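Local coordinates for putative ribose operon repressor (Burkholderia thailandensis, PDB 3EGC), which probably acts as a DNA-binding transcriptional repressor of the LacI family, its periplasmic-binding-protein-like domain likely sensing a small sugar-type effector, at residues Ile14-Asp17 with Phe22-Glu25; Thr46-Val51 with Val93-Arg98; Val51-Ala56 with His77-Thr82. One frame throughout, in Å; residues are numbered along the deposited sequence.

Interaction 1. Residues Ile14-Asp17 with Phe22-Glu25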
ATOM      1  N   ILE A  14      -4.380 -10.115  11.643  1.00 25.99           N
ATOM      2  CA  ILE A  14      -3.087 -10.674  11.328  1.00 27.37           C
ATOM      3  C   ILE A  14      -3.024 -10.757   9.836  1.00 27.78           C
ATOM      4  O   ILE A  14      -3.845 -11.363   9.233  1.00 28.58           O
ATOM      5  CB  ILE A  14      -2.873 -12.082  11.970  1.00 27.08           C
ATOM      6  CG1 ILE A  14      -2.855 -11.951  13.498  1.00 27.40           C
ATOM      7  CG2 ILE A  14      -1.568 -12.754  11.404  1.00 25.81           C
ATOM      8  CD1 ILE A  14      -2.777 -13.300  14.300  1.00 25.70           C
ATOM      9  N   VAL A  15      -2.045 -10.114   9.253  1.00 28.20           N
ATOM     10  CA  VAL A  15      -1.984  -9.961   7.840  1.00 28.91           C
ATOM     11  C   VAL A  15      -0.660 -10.521   7.313  1.00 29.22           C
ATOM     12  O   VAL A  15       0.390 -10.262   7.888  1.00 29.83           O
ATOM     13  CB  VAL A  15      -2.179  -8.453   7.537  1.00 29.83           C
ATOM     14  CG1 VAL A  15      -1.370  -7.974   6.368  1.00 30.35           C
ATOM     15  CG2 VAL A  15      -3.683  -8.146   7.392  1.00 28.94           C
ATOM     16  N   SER A  16      -0.694 -11.221   6.179  1.00 29.31           N
ATOM     17  CA  SER A  16       0.501 -11.799   5.619  1.00 29.60           C
ATOM     18  C   SER A  16       1.499 -10.770   4.998  1.00 31.46           C
ATOM     19  O   SER A  16       2.751 -11.034   4.956  1.00 32.29           O
ATOM     20  CB  SER A  16       0.123 -12.835   4.604  1.00 29.79           C
ATOM     21  OG  SER A  16      -0.889 -12.342   3.717  1.00 29.41           O
ATOM     22  N   ASP A  17       0.992  -9.616   4.536  1.00 30.45           N
ATOM     23  CA  ASP A  17       1.900  -8.597   4.056  1.00 31.03           C
ATOM     24  C   ASP A  17       1.327  -7.165   4.010  1.00 30.63           C
ATOM     25  O   ASP A  17       0.841  -6.738   2.978  1.00 29.42           O
ATOM     26  CB  ASP A  17       2.483  -8.989   2.688  1.00 30.69           C
ATOM     27  CG  ASP A  17       3.516  -8.025   2.215  1.00 33.34           C
ATOM     28  OD1 ASP A  17       3.880  -7.083   2.977  1.00 36.01           O
ATOM     29  OD2 ASP A  17       3.960  -8.172   1.062  1.00 37.52           O
ATOM     30  N   PHE A  22      -2.849  -4.462  -1.371  1.00 27.41           N
ATOM     31  CA  PHE A  22      -4.025  -5.273  -1.221  1.00 27.74           C
ATOM     32  C   PHE A  22      -4.461  -5.360   0.254  1.00 26.75           C
ATOM     33  O   PHE A  22      -5.591  -5.050   0.602  1.00 26.86           O
ATOM     34  CB  PHE A  22      -3.795  -6.666  -1.821  1.00 27.33           C
ATOM     35  CG  PHE A  22      -4.955  -7.601  -1.614  1.00 27.65           C
ATOM     36  CD1 PHE A  22      -6.002  -7.655  -2.505  1.00 29.76           C
ATOM     37  CD2 PHE A  22      -4.995  -8.437  -0.492  1.00 28.18           C
ATOM     38  CE1 PHE A  22      -7.090  -8.547  -2.259  1.00 30.45           C
ATOM     39  CE2 PHE A  22      -6.023  -9.299  -0.261  1.00 28.01           C
ATOM     40  CZ  PHE A  22      -7.060  -9.367  -1.142  1.00 28.89           C
ATOM     41  N   PHE A  23      -3.540  -5.831   1.092  1.00 26.35           N
ATOM     42  CA  PHE A  23      -3.728  -6.038   2.517  1.00 26.04           C
ATOM     43  C   PHE A  23      -3.926  -4.747   3.350  1.00 25.79           C
ATOM     44  O   PHE A  23      -4.613  -4.756   4.327  1.00 26.37           O
ATOM     45  CB  PHE A  23      -2.546  -6.901   3.086  1.00 25.84           C
ATOM     46  CG  PHE A  23      -2.496  -8.284   2.516  1.00 25.70           C
ATOM     47  CD1 PHE A  23      -3.518  -9.219   2.785  1.00 24.51           C
ATOM     48  CD2 PHE A  23      -1.456  -8.656   1.674  1.00 26.58           C
ATOM     49  CE1 PHE A  23      -3.501 -10.471   2.196  1.00 26.12           C
ATOM     50  CE2 PHE A  23      -1.410  -9.937   1.097  1.00 27.21           C
ATOM     51  CZ  PHE A  23      -2.450 -10.852   1.341  1.00 25.36           C
ATOM     52  N   ALA A  24      -3.246  -3.679   2.986  1.00 25.44           N
ATOM     53  CA  ALA A  24      -3.481  -2.367   3.538  1.00 26.04           C
ATOM     54  C   ALA A  24      -4.930  -1.862   3.329  1.00 25.78           C
ATOM     55  O   ALA A  24      -5.522  -1.219   4.216  1.00 24.74           O
ATOM     56  CB  ALA A  24      -2.463  -1.300   2.917  1.00 24.24           C
ATOM     57  N   GLU A  25      -5.442  -2.064   2.131  1.00 25.83           N
ATOM     58  CA  GLU A  25      -6.846  -1.693   1.857  1.00 27.07           C
ATOM     59  C   GLU A  25      -7.861  -2.647   2.573  1.00 26.83           C
ATOM     60  O   GLU A  25      -8.918  -2.208   2.975  1.00 26.53           O
ATOM     61  CB  GLU A  25      -7.116  -1.682   0.357  1.00 27.61           C
ATOM     62  CG  GLU A  25      -6.389  -0.598  -0.465  1.00 28.93           C
ATOM     63  CD  GLU A  25      -6.674  -0.763  -1.980  1.00 33.76           C
ATOM     64  OE1 GLU A  25      -7.430  -1.674  -2.418  1.00 34.55           O
ATOM     65  OE2 GLU A  25      -6.209   0.044  -2.777  1.00 35.83           O
TER

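Interaction 2. Residues Thr46-Val51 with Val93-Arg98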
ATOM      1  N   THR A  46       3.038 -10.461   9.313  1.00 30.49           N
ATOM      2  CA  THR A  46       3.853 -11.699   9.336  1.00 31.34           C
ATOM      3  C   THR A  46       4.883 -11.757   8.257  1.00 32.30           C
ATOM      4  O   THR A  46       5.766 -12.562   8.345  1.00 33.11           O
ATOM      5  CB  THR A  46       2.995 -13.009   9.194  1.00 31.82           C
ATOM      6  OG1 THR A  46       2.477 -13.138   7.856  1.00 30.49           O
ATOM      7  CG2 THR A  46       1.873 -13.040  10.181  1.00 29.30           C
ATOM      8  N   ALA A  47       4.764 -10.918   7.233  1.00 33.49           N
ATOM      9  CA  ALA A  47       5.646 -10.967   6.066  1.00 34.59           C
ATOM     10  C   ALA A  47       5.761 -12.374   5.497  1.00 35.02           C
ATOM     11  O   ALA A  47       6.828 -12.759   5.080  1.00 34.83           O
ATOM     12  CB  ALA A  47       7.045 -10.393   6.357  1.00 33.99           C
ATOM     13  N   GLU A  48       4.638 -13.089   5.480  1.00 36.16           N
ATOM     14  CA  GLU A  48       4.483 -14.381   4.777  1.00 38.03           C
ATOM     15  C   GLU A  48       5.292 -15.486   5.462  1.00 38.38           C
ATOM     16  O   GLU A  48       5.689 -16.455   4.830  1.00 38.79           O
ATOM     17  CB  GLU A  48       4.835 -14.285   3.289  1.00 37.72           C
ATOM     18  CG  GLU A  48       3.872 -13.481   2.447  1.00 40.74           C
ATOM     19  CD  GLU A  48       2.538 -14.187   2.130  1.00 44.43           C
ATOM     20  OE1 GLU A  48       2.446 -15.424   2.297  1.00 46.68           O
ATOM     21  OE2 GLU A  48       1.574 -13.490   1.705  1.00 45.15           O
ATOM     22  N   ASP A  49       5.558 -15.296   6.756  1.00 38.66           N
ATOM     23  CA  ASP A  49       6.239 -16.290   7.565  1.00 38.25           C
ATOM     24  C   ASP A  49       5.215 -16.981   8.502  1.00 37.60           C
ATOM     25  O   ASP A  49       4.679 -16.373   9.423  1.00 37.14           O
ATOM     26  CB  ASP A  49       7.343 -15.608   8.356  1.00 38.72           C
ATOM     27  CG  ASP A  49       8.209 -16.605   9.170  1.00 41.88           C
ATOM     28  OD1 ASP A  49       9.003 -16.158  10.017  1.00 45.33           O
ATOM     29  OD2 ASP A  49       8.116 -17.831   8.965  1.00 46.79           O
ATOM     30  N   ILE A  50       4.958 -18.250   8.267  1.00 36.63           N
ATOM     31  CA  ILE A  50       4.003 -19.003   9.080  1.00 36.53           C
ATOM     32  C   ILE A  50       4.405 -19.072  10.594  1.00 36.02           C
ATOM     33  O   ILE A  50       3.551 -19.164  11.465  1.00 36.44           O
ATOM     34  CB  ILE A  50       3.789 -20.412   8.485  1.00 36.93           C
ATOM     35  CG1 ILE A  50       2.547 -21.067   9.078  1.00 37.43           C
ATOM     36  CG2 ILE A  50       5.073 -21.255   8.612  1.00 35.70           C
ATOM     37  CD1 ILE A  50       1.288 -20.613   8.448  1.00 37.77           C
ATOM     38  N   VAL A  51       5.687 -18.994  10.901  1.00 35.45           N
ATOM     39  CA  VAL A  51       6.157 -19.089  12.270  1.00 35.13           C
ATOM     40  C   VAL A  51       5.819 -17.773  13.015  1.00 35.09           C
ATOM     41  O   VAL A  51       5.408 -17.760  14.163  1.00 35.77           O
ATOM     42  CB  VAL A  51       7.699 -19.369  12.321  1.00 35.64           C
ATOM     43  CG1 VAL A  51       8.259 -19.131  13.722  1.00 35.16           C
ATOM     44  CG2 VAL A  51       8.038 -20.804  11.851  1.00 35.54           C
ATOM     45  N   VAL A  93      -9.392 -14.046   5.437  1.00 29.47           N
ATOM     46  CA  VAL A  93      -9.664 -13.255   4.198  1.00 29.60           C
ATOM     47  C   VAL A  93      -8.664 -13.706   3.167  1.00 29.96           C
ATOM     48  O   VAL A  93      -7.530 -14.161   3.549  1.00 28.65           O
ATOM     49  CB  VAL A  93      -9.484 -11.711   4.409  1.00 28.76           C
ATOM     50  CG1 VAL A  93     -10.543 -11.204   5.317  1.00 27.52           C
ATOM     51  CG2 VAL A  93      -8.055 -11.410   4.977  1.00 30.46           C
ATOM     52  N   ASN A  94      -9.078 -13.553   1.899  1.00 29.95           N
ATOM     53  CA  ASN A  94      -8.231 -13.696   0.731  1.00 31.03           C
ATOM     54  C   ASN A  94      -7.988 -15.178   0.405  1.00 32.13           C
ATOM     55  O   ASN A  94      -8.234 -15.632  -0.748  1.00 31.20           O
ATOM     56  CB  ASN A  94      -6.948 -12.869   0.881  1.00 31.07           C
ATOM     57  CG  ASN A  94      -5.904 -13.146  -0.213  1.00 32.60           C
ATOM     58  OD1 ASN A  94      -4.735 -13.445   0.092  1.00 35.87           O
ATOM     59  ND2 ASN A  94      -6.303 -13.072  -1.453  1.00 31.64           N
ATOM     60  N   ARG A  95      -7.532 -15.918   1.419  1.00 32.83           N
ATOM     61  CA  ARG A  95      -7.284 -17.357   1.297  1.00 34.85           C
ATOM     62  C   ARG A  95      -8.073 -18.055   2.403  1.00 35.39           C
ATOM     63  O   ARG A  95      -8.048 -17.590   3.533  1.00 35.28           O
ATOM     64  CB  ARG A  95      -5.779 -17.716   1.445  1.00 34.96           C
ATOM     65  CG  ARG A  95      -4.948 -17.437   0.210  1.00 35.25           C
ATOM     66  CD  ARG A  95      -3.935 -16.360   0.406  1.00 38.21           C
ATOM     67  NE  ARG A  95      -2.738 -16.830   1.100  1.00 38.98           N
ATOM     68  CZ  ARG A  95      -1.519 -16.308   0.988  1.00 40.64           C
ATOM     69  NH1 ARG A  95      -1.259 -15.291   0.177  1.00 40.32           N
ATOM     70  NH2 ARG A  95      -0.542 -16.825   1.713  1.00 39.64           N
ATOM     71  N   GLU A  96      -8.730 -19.165   2.080  1.00 35.35           N
ATOM     72  CA  GLU A  96      -9.536 -19.881   3.058  1.00 37.06           C
ATOM     73  C   GLU A  96      -8.643 -20.715   3.985  1.00 37.43           C
ATOM     74  O   GLU A  96      -7.481 -21.018   3.666  1.00 37.26           O
ATOM     75  CB  GLU A  96     -10.568 -20.772   2.352  1.00 36.53           C
ATOM     76  CG  GLU A  96      -9.891 -21.899   1.665  1.00 39.31           C
ATOM     77  CD  GLU A  96     -10.815 -22.707   0.771  1.00 44.49           C
ATOM     78  OE1 GLU A  96     -10.621 -23.731   0.362  1.00 46.94           O
ATOM     79  OE2 GLU A  96     -11.833 -22.458   0.374  1.00 44.04           O
ATOM     80  N   LEU A  97      -9.190 -21.102   5.133  1.00 38.36           N
ATOM     81  CA  LEU A  97      -8.466 -21.922   6.091  1.00 39.37           C
ATOM     82  C   LEU A  97      -8.796 -23.402   5.936  1.00 41.06           C
ATOM     83  O   LEU A  97      -7.894 -24.251   6.012  1.00 41.48           O
ATOM     84  CB  LEU A  97      -8.803 -21.492   7.501  1.00 39.03           C
ATOM     85  CG  LEU A  97      -7.828 -20.627   8.289  1.00 38.24           C
ATOM     86  CD1 LEU A  97      -6.675 -20.183   7.413  1.00 37.04           C
ATOM     87  CD2 LEU A  97      -8.564 -19.448   8.966  1.00 37.30           C
ATOM     88  N   ARG A  98     -10.069 -23.719   5.709  1.00 42.16           N
ATOM     89  CA  ARG A  98     -10.485 -25.125   5.641  1.00 43.92           C
ATOM     90  C   ARG A  98     -10.359 -25.709   7.019  1.00 44.04           C
ATOM     91  O   ARG A  98      -9.792 -26.764   7.206  1.00 45.19           O
ATOM     92  CB  ARG A  98      -9.608 -25.911   4.672  1.00 44.10           C
ATOM     93  CG  ARG A  98     -10.005 -25.674   3.222  1.00 45.83           C
ATOM     94  CD  ARG A  98      -8.888 -25.934   2.286  1.00 50.14           C
ATOM     95  NE  ARG A  98      -8.281 -27.248   2.469  1.00 53.55           N
ATOM     96  CZ  ARG A  98      -7.017 -27.507   2.172  1.00 56.30           C
ATOM     97  NH1 ARG A  98      -6.519 -28.727   2.378  1.00 55.94           N
ATOM     98  NH2 ARG A  98      -6.266 -26.558   1.629  1.00 56.80           N
TER

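Interaction 3. Residues Val51-Ala56 with His77-Thr82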
ATOM      1  N   VAL A  51       5.687 -18.994  10.901  1.00 35.45           N
ATOM      2  CA  VAL A  51       6.157 -19.089  12.270  1.00 35.13           C
ATOM      3  C   VAL A  51       5.819 -17.773  13.015  1.00 35.09           C
ATOM      4  O   VAL A  51       5.408 -17.760  14.163  1.00 35.77           O
ATOM      5  CB  VAL A  51       7.699 -19.369  12.321  1.00 35.64           C
ATOM      6  CG1 VAL A  51       8.259 -19.131  13.722  1.00 35.16           C
ATOM      7  CG2 VAL A  51       8.038 -20.804  11.851  1.00 35.54           C
ATOM      8  N   ARG A  52       5.996 -16.653  12.352  1.00 34.35           N
ATOM      9  CA  ARG A  52       5.431 -15.420  12.831  1.00 34.65           C
ATOM     10  C   ARG A  52       3.888 -15.390  12.925  1.00 33.69           C
ATOM     11  O   ARG A  52       3.366 -14.830  13.858  1.00 32.44           O
ATOM     12  CB  ARG A  52       5.957 -14.227  12.006  1.00 34.29           C
ATOM     13  CG  ARG A  52       7.415 -13.995  12.254  1.00 36.58           C
ATOM     14  CD  ARG A  52       8.092 -13.115  11.177  1.00 38.72           C
ATOM     15  NE  ARG A  52       7.376 -11.856  11.055  1.00 38.01           N
ATOM     16  CZ  ARG A  52       7.748 -10.878  10.255  1.00 40.17           C
ATOM     17  NH1 ARG A  52       7.012  -9.765  10.181  1.00 38.79           N
ATOM     18  NH2 ARG A  52       8.858 -11.022   9.528  1.00 40.18           N
ATOM     19  N   GLU A  53       3.186 -16.011  11.980  1.00 33.41           N
ATOM     20  CA  GLU A  53       1.738 -16.084  12.073  1.00 34.37           C
ATOM     21  C   GLU A  53       1.273 -16.789  13.385  1.00 34.70           C
ATOM     22  O   GLU A  53       0.394 -16.308  14.118  1.00 34.20           O
ATOM     23  CB  GLU A  53       1.133 -16.767  10.836  1.00 33.75           C
ATOM     24  CG  GLU A  53      -0.363 -16.895  10.913  1.00 34.20           C
ATOM     25  CD  GLU A  53      -0.914 -17.834   9.853  1.00 37.11           C
ATOM     26  OE1 GLU A  53      -1.295 -18.975  10.216  1.00 40.67           O
ATOM     27  OE2 GLU A  53      -0.978 -17.460   8.669  1.00 33.81           O
ATOM     28  N   ARG A  54       1.875 -17.940  13.645  1.00 35.50           N
ATOM     29  CA  ARG A  54       1.539 -18.744  14.798  1.00 35.98           C
ATOM     30  C   ARG A  54       1.898 -17.980  16.069  1.00 35.50           C
ATOM     31  O   ARG A  54       1.190 -18.039  17.040  1.00 35.46           O
ATOM     32  CB  ARG A  54       2.313 -20.066  14.734  1.00 36.23           C
ATOM     33  CG  ARG A  54       1.813 -21.095  15.685  1.00 39.68           C
ATOM     34  CD  ARG A  54       2.464 -22.497  15.371  1.00 45.96           C
ATOM     35  NE  ARG A  54       3.244 -22.560  14.137  1.00 48.81           N
ATOM     36  CZ  ARG A  54       4.505 -23.013  14.021  1.00 50.61           C
ATOM     37  NH1 ARG A  54       5.187 -23.432  15.077  1.00 52.44           N
ATOM     38  NH2 ARG A  54       5.078 -23.058  12.818  1.00 49.83           N
ATOM     39  N   GLU A  55       2.991 -17.236  16.061  1.00 34.88           N
ATOM     40  CA  GLU A  55       3.328 -16.438  17.222  1.00 35.20           C
ATOM     41  C   GLU A  55       2.378 -15.288  17.461  1.00 34.40           C
ATOM     42  O   GLU A  55       2.076 -14.925  18.629  1.00 33.98           O
ATOM     43  CB  GLU A  55       4.765 -15.887  17.136  1.00 35.73           C
ATOM     44  CG  GLU A  55       5.809 -17.012  17.164  1.00 40.03           C
ATOM     45  CD  GLU A  55       7.260 -16.542  17.041  1.00 45.95           C
ATOM     46  OE1 GLU A  55       8.164 -17.308  17.491  1.00 48.34           O
ATOM     47  OE2 GLU A  55       7.502 -15.447  16.471  1.00 47.87           O
ATOM     48  N   ALA A  56       1.927 -14.667  16.369  1.00 33.01           N
ATOM     49  CA  ALA A  56       0.940 -13.616  16.519  1.00 32.23           C
ATOM     50  C   ALA A  56      -0.362 -14.192  17.098  1.00 31.72           C
ATOM     51  O   ALA A  56      -0.947 -13.600  18.028  1.00 30.99           O
ATOM     52  CB  ALA A  56       0.718 -12.904  15.250  1.00 31.66           C
ATOM     53  N   HIS A  77      -2.249 -24.909   8.643  1.00 40.86           N
ATOM     54  CA  HIS A  77      -3.021 -24.165   9.637  1.00 40.26           C
ATOM     55  C   HIS A  77      -3.754 -25.026  10.667  1.00 40.37           C
ATOM     56  O   HIS A  77      -4.577 -24.536  11.413  1.00 40.17           O
ATOM     57  CB  HIS A  77      -3.951 -23.190   8.922  1.00 39.37           C
ATOM     58  CG  HIS A  77      -3.212 -22.129   8.166  1.00 39.07           C
ATOM     59  ND1 HIS A  77      -2.878 -22.251   6.832  1.00 38.26           N
ATOM     60  CD2 HIS A  77      -2.676 -20.959   8.583  1.00 37.75           C
ATOM     61  CE1 HIS A  77      -2.195 -21.184   6.460  1.00 37.94           C
ATOM     62  NE2 HIS A  77      -2.057 -20.389   7.502  1.00 38.72           N
ATOM     63  N   ASP A  78      -3.430 -26.311  10.729  1.00 41.30           N
ATOM     64  CA  ASP A  78      -4.053 -27.215  11.680  1.00 41.48           C
ATOM     65  C   ASP A  78      -3.842 -26.813  13.138  1.00 41.69           C
ATOM     66  O   ASP A  78      -4.694 -27.093  13.971  1.00 42.52           O
ATOM     67  CB  ASP A  78      -3.571 -28.598  11.479  1.00 42.48           C
ATOM     68  N   TYR A  79      -2.723 -26.168  13.439  1.00 41.52           N
ATOM     69  CA  TYR A  79      -2.448 -25.672  14.759  1.00 41.70           C
ATOM     70  C   TYR A  79      -3.566 -24.764  15.226  1.00 42.78           C
ATOM     71  O   TYR A  79      -3.777 -24.596  16.423  1.00 42.93           O
ATOM     72  CB  TYR A  79      -1.103 -24.904  14.802  1.00 41.64           C
ATOM     73  CG  TYR A  79      -1.175 -23.465  14.258  1.00 40.86           C
ATOM     74  CD1 TYR A  79      -1.495 -22.385  15.100  1.00 39.80           C
ATOM     75  CD2 TYR A  79      -0.942 -23.202  12.907  1.00 39.20           C
ATOM     76  CE1 TYR A  79      -1.544 -21.089  14.602  1.00 39.64           C
ATOM     77  CE2 TYR A  79      -1.004 -21.916  12.394  1.00 38.47           C
ATOM     78  CZ  TYR A  79      -1.304 -20.862  13.233  1.00 39.50           C
ATOM     79  OH  TYR A  79      -1.383 -19.595  12.710  1.00 39.53           O
ATOM     80  N   LEU A  80      -4.281 -24.141  14.299  1.00 43.38           N
ATOM     81  CA  LEU A  80      -5.411 -23.322  14.718  1.00 44.08           C
ATOM     82  C   LEU A  80      -6.459 -24.183  15.369  1.00 44.83           C
ATOM     83  O   LEU A  80      -7.138 -23.800  16.353  1.00 44.53           O
ATOM     84  CB  LEU A  80      -6.012 -22.554  13.541  1.00 43.89           C
ATOM     85  CG  LEU A  80      -5.144 -21.400  13.009  1.00 43.50           C
ATOM     86  CD1 LEU A  80      -5.625 -20.931  11.658  1.00 41.28           C
ATOM     87  CD2 LEU A  80      -5.112 -20.273  14.027  1.00 42.09           C
ATOM     88  N   ARG A  81      -6.633 -25.349  14.795  1.00 46.15           N
ATOM     89  CA  ARG A  81      -7.757 -26.150  15.211  1.00 47.44           C
ATOM     90  C   ARG A  81      -7.402 -26.920  16.462  1.00 47.88           C
ATOM     91  O   ARG A  81      -8.282 -27.317  17.169  1.00 48.50           O
ATOM     92  CB  ARG A  81      -8.146 -27.074  14.082  1.00 48.24           C
ATOM     93  CG  ARG A  81      -7.744 -28.486  14.285  1.00 49.99           C
ATOM     94  CD  ARG A  81      -8.924 -29.294  13.835  1.00 52.21           C
ATOM     95  NE  ARG A  81      -8.778 -29.780  12.476  1.00 54.32           N
ATOM     96  CZ  ARG A  81      -8.467 -31.042  12.186  1.00 57.38           C
ATOM     97  NH1 ARG A  81      -8.382 -31.411  10.915  1.00 58.46           N
ATOM     98  NH2 ARG A  81      -8.240 -31.924  13.165  1.00 56.81           N
ATOM     99  N   THR A  82      -6.107 -27.064  16.777  1.00 48.48           N
ATOM    100  CA  THR A  82      -5.732 -27.822  17.969  1.00 48.56           C
ATOM    101  C   THR A  82      -5.267 -26.969  19.131  1.00 48.46           C
ATOM    102  O   THR A  82      -5.287 -27.443  20.251  1.00 49.37           O
ATOM    103  CB  THR A  82      -4.672 -28.891  17.686  1.00 48.80           C
ATOM    104  OG1 THR A  82      -3.437 -28.261  17.311  1.00 49.49           O
ATOM    105  CG2 THR A  82      -5.159 -29.833  16.568  1.00 48.89           C
TER

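Interaction 1. Residues Ile14-Asp17 with Phe22-Glu25
Phe-23, in the first turn of helix 21-36, lays its ring against the end of strand 10-15 and accounts for half of the surface buried here; Val-15, Ser-16 and Asp-17 share the rest almost equally. Val-15 and the Asp-17 carbonyl gather at the CB end of the aromatic side chain, Ser-16 at its far end. Val-15, the last strand residue, sends CG1 to the base of the ring, 3.6 Å from Phe-23 CB, and the two side chains lie alongside, pointing opposite ways. Ser-16 covers the far end: its OG stands over one face, 3.2 Å from Phe-23 CZ and 3.6 Å from both CE1 and CE2, a polar atom above the rim and not above the centre. With chi1 at 47°, OG is tucked between the two backbone branches and turned to the ring. Asp-17 contributes mainly backbone: its carbonyl O comes obliquely to the ring, 3.3 Å from Phe-23 CD2, and lies 3.4 Å from Phe-23 CB, while its own CB is a looser neighbour at 4.1 Å from CD2. Phe-22 CD2 sits above the centre of the opposite face, so the Phe-23 ring is held between this edge atom of the preceding aromatic residue and the Ser-16 hydroxyl, which should limit its tilt. The contact is buried and made by van der Waals packing, without a polar bond between the segments. Asp-17 is partly exposed, and its carboxylate forms a long, weak ion pair with Arg-196. A strand running into a short loop and then into a helix that folds back over the strand end is the opening half of a beta-alpha-beta unit, here the first unit (10-15, 21-36, 40-45) of the Rossmann-like type I periplasmic-binding-protein fold.

Interaction 2. Residues Thr46-Val51 with Val93-Arg98
The loops at the C-terminal ends of parallel strands 40-45 and 90-93, which in this family usually line the effector cleft, are bridged by Glu-48 and Arg-95. Glu-48 sits in a type I' turn from Thr-46 to Asp-49. Within it, Thr-46 OG1 accepts from the Glu-48 N, an ST turn, and the same OG1 is also hydrogen-bonded to Ser-73 OG. Just beyond, Asp-49 is the N-cap of helix 50-62, taking a weak bond from Val-51 N. From this turn the Glu-48 chain bends (chi2 -75°) and brings OE1 to the edge of the Arg-95 guanidinium, where Arg-95 NH2 gives a weak hydrogen bond to Glu-48 OE1 (3.4 Å, N-H...O angle 160°). Its second oxygen, OE2, remains 3.7 Å from Arg-95 NH1. The two flat groups are turned 31° against each other, and the guanidinium arrives through a chain folded at chi2 and chi3. Arg-95 also packs on Leu-137 and Thr-139, near the start of helix 138-153. The pairing is thus a weak, long salt bridge between a buried arginine and an exposed glutamate: nearly straight but stretched, it would probably help offset the arginine's charge without holding the two loops rigidly.

Interaction 3. Residues Val51-Ala56 with His77-Thr82
Helix 50-62 of the N-terminal lobe packs against the short helix 78-82 and the residue before it, with Glu-53 as the polar link. Its side chain runs out extended, with CG anti to the backbone N (chi1 178°), and its carboxylate meets two rings. Tyr-79 OH donates to Glu-53 OE1 over 2.6 Å, a short bond that uses the lone pair directed away from the other carboxylate oxygen; OE1 lies near the plane of the tyrosine ring. His-77 approaches edge-on, its ring only 25° from the carboxylate plane. His-77 NE2 gives a weak bond of 3.3 Å to Glu-53 OE2, while OE1 rests 2.9 Å from CD2 of the same imidazole. Since OE2 also accepts from Ser-73 N, both oxygens of buried Glu-53 have partners, which probably restrains the carboxylate's rotation. Arg-54 supplies the apolar half: its CG lies over one Tyr-79 face, a CH-pi contact 3.8 Å from the ring centroid, with CG 3.5 Å from CE1. The guanidinium beyond it is too far for more than a weak cation-pi attraction. Leu-80 CG lies over the opposite face, toward its rim. Glu-53 and Leu-80 touch Leu-70 of strand 67-70, Tyr-79 and Leu-80 touch Val-57 of helix 50-62, and Glu-55 and Ala-56 of the same helix pack on Arg-35 of the second subunit.

Overall arrangement
All three contacts lie in the N-terminal part of the chain: interaction 1 closes before interaction 2 opens, and interaction 3 is nested inside the loop that interaction 2 closes. Centres of interactions 1 and 2 lie about 10 Å apart, those of 2 and 3 about 9 Å, and those of 1 and 3 about 17 Å. Interactions 1 and 2 meet where neighbouring strands 10-15 and 40-45 end, probably hydrogen-bonded (Val-15 O to Thr-46 N, 3.0 Å); interactions 2 and 3 share Val-51 and helix 50-62. Interaction 1 joins a strand end to a helix, interaction 2 two loops probably near the effector cleft, interaction 3 mainly two helices; 1 and 3 both touch the second subunit.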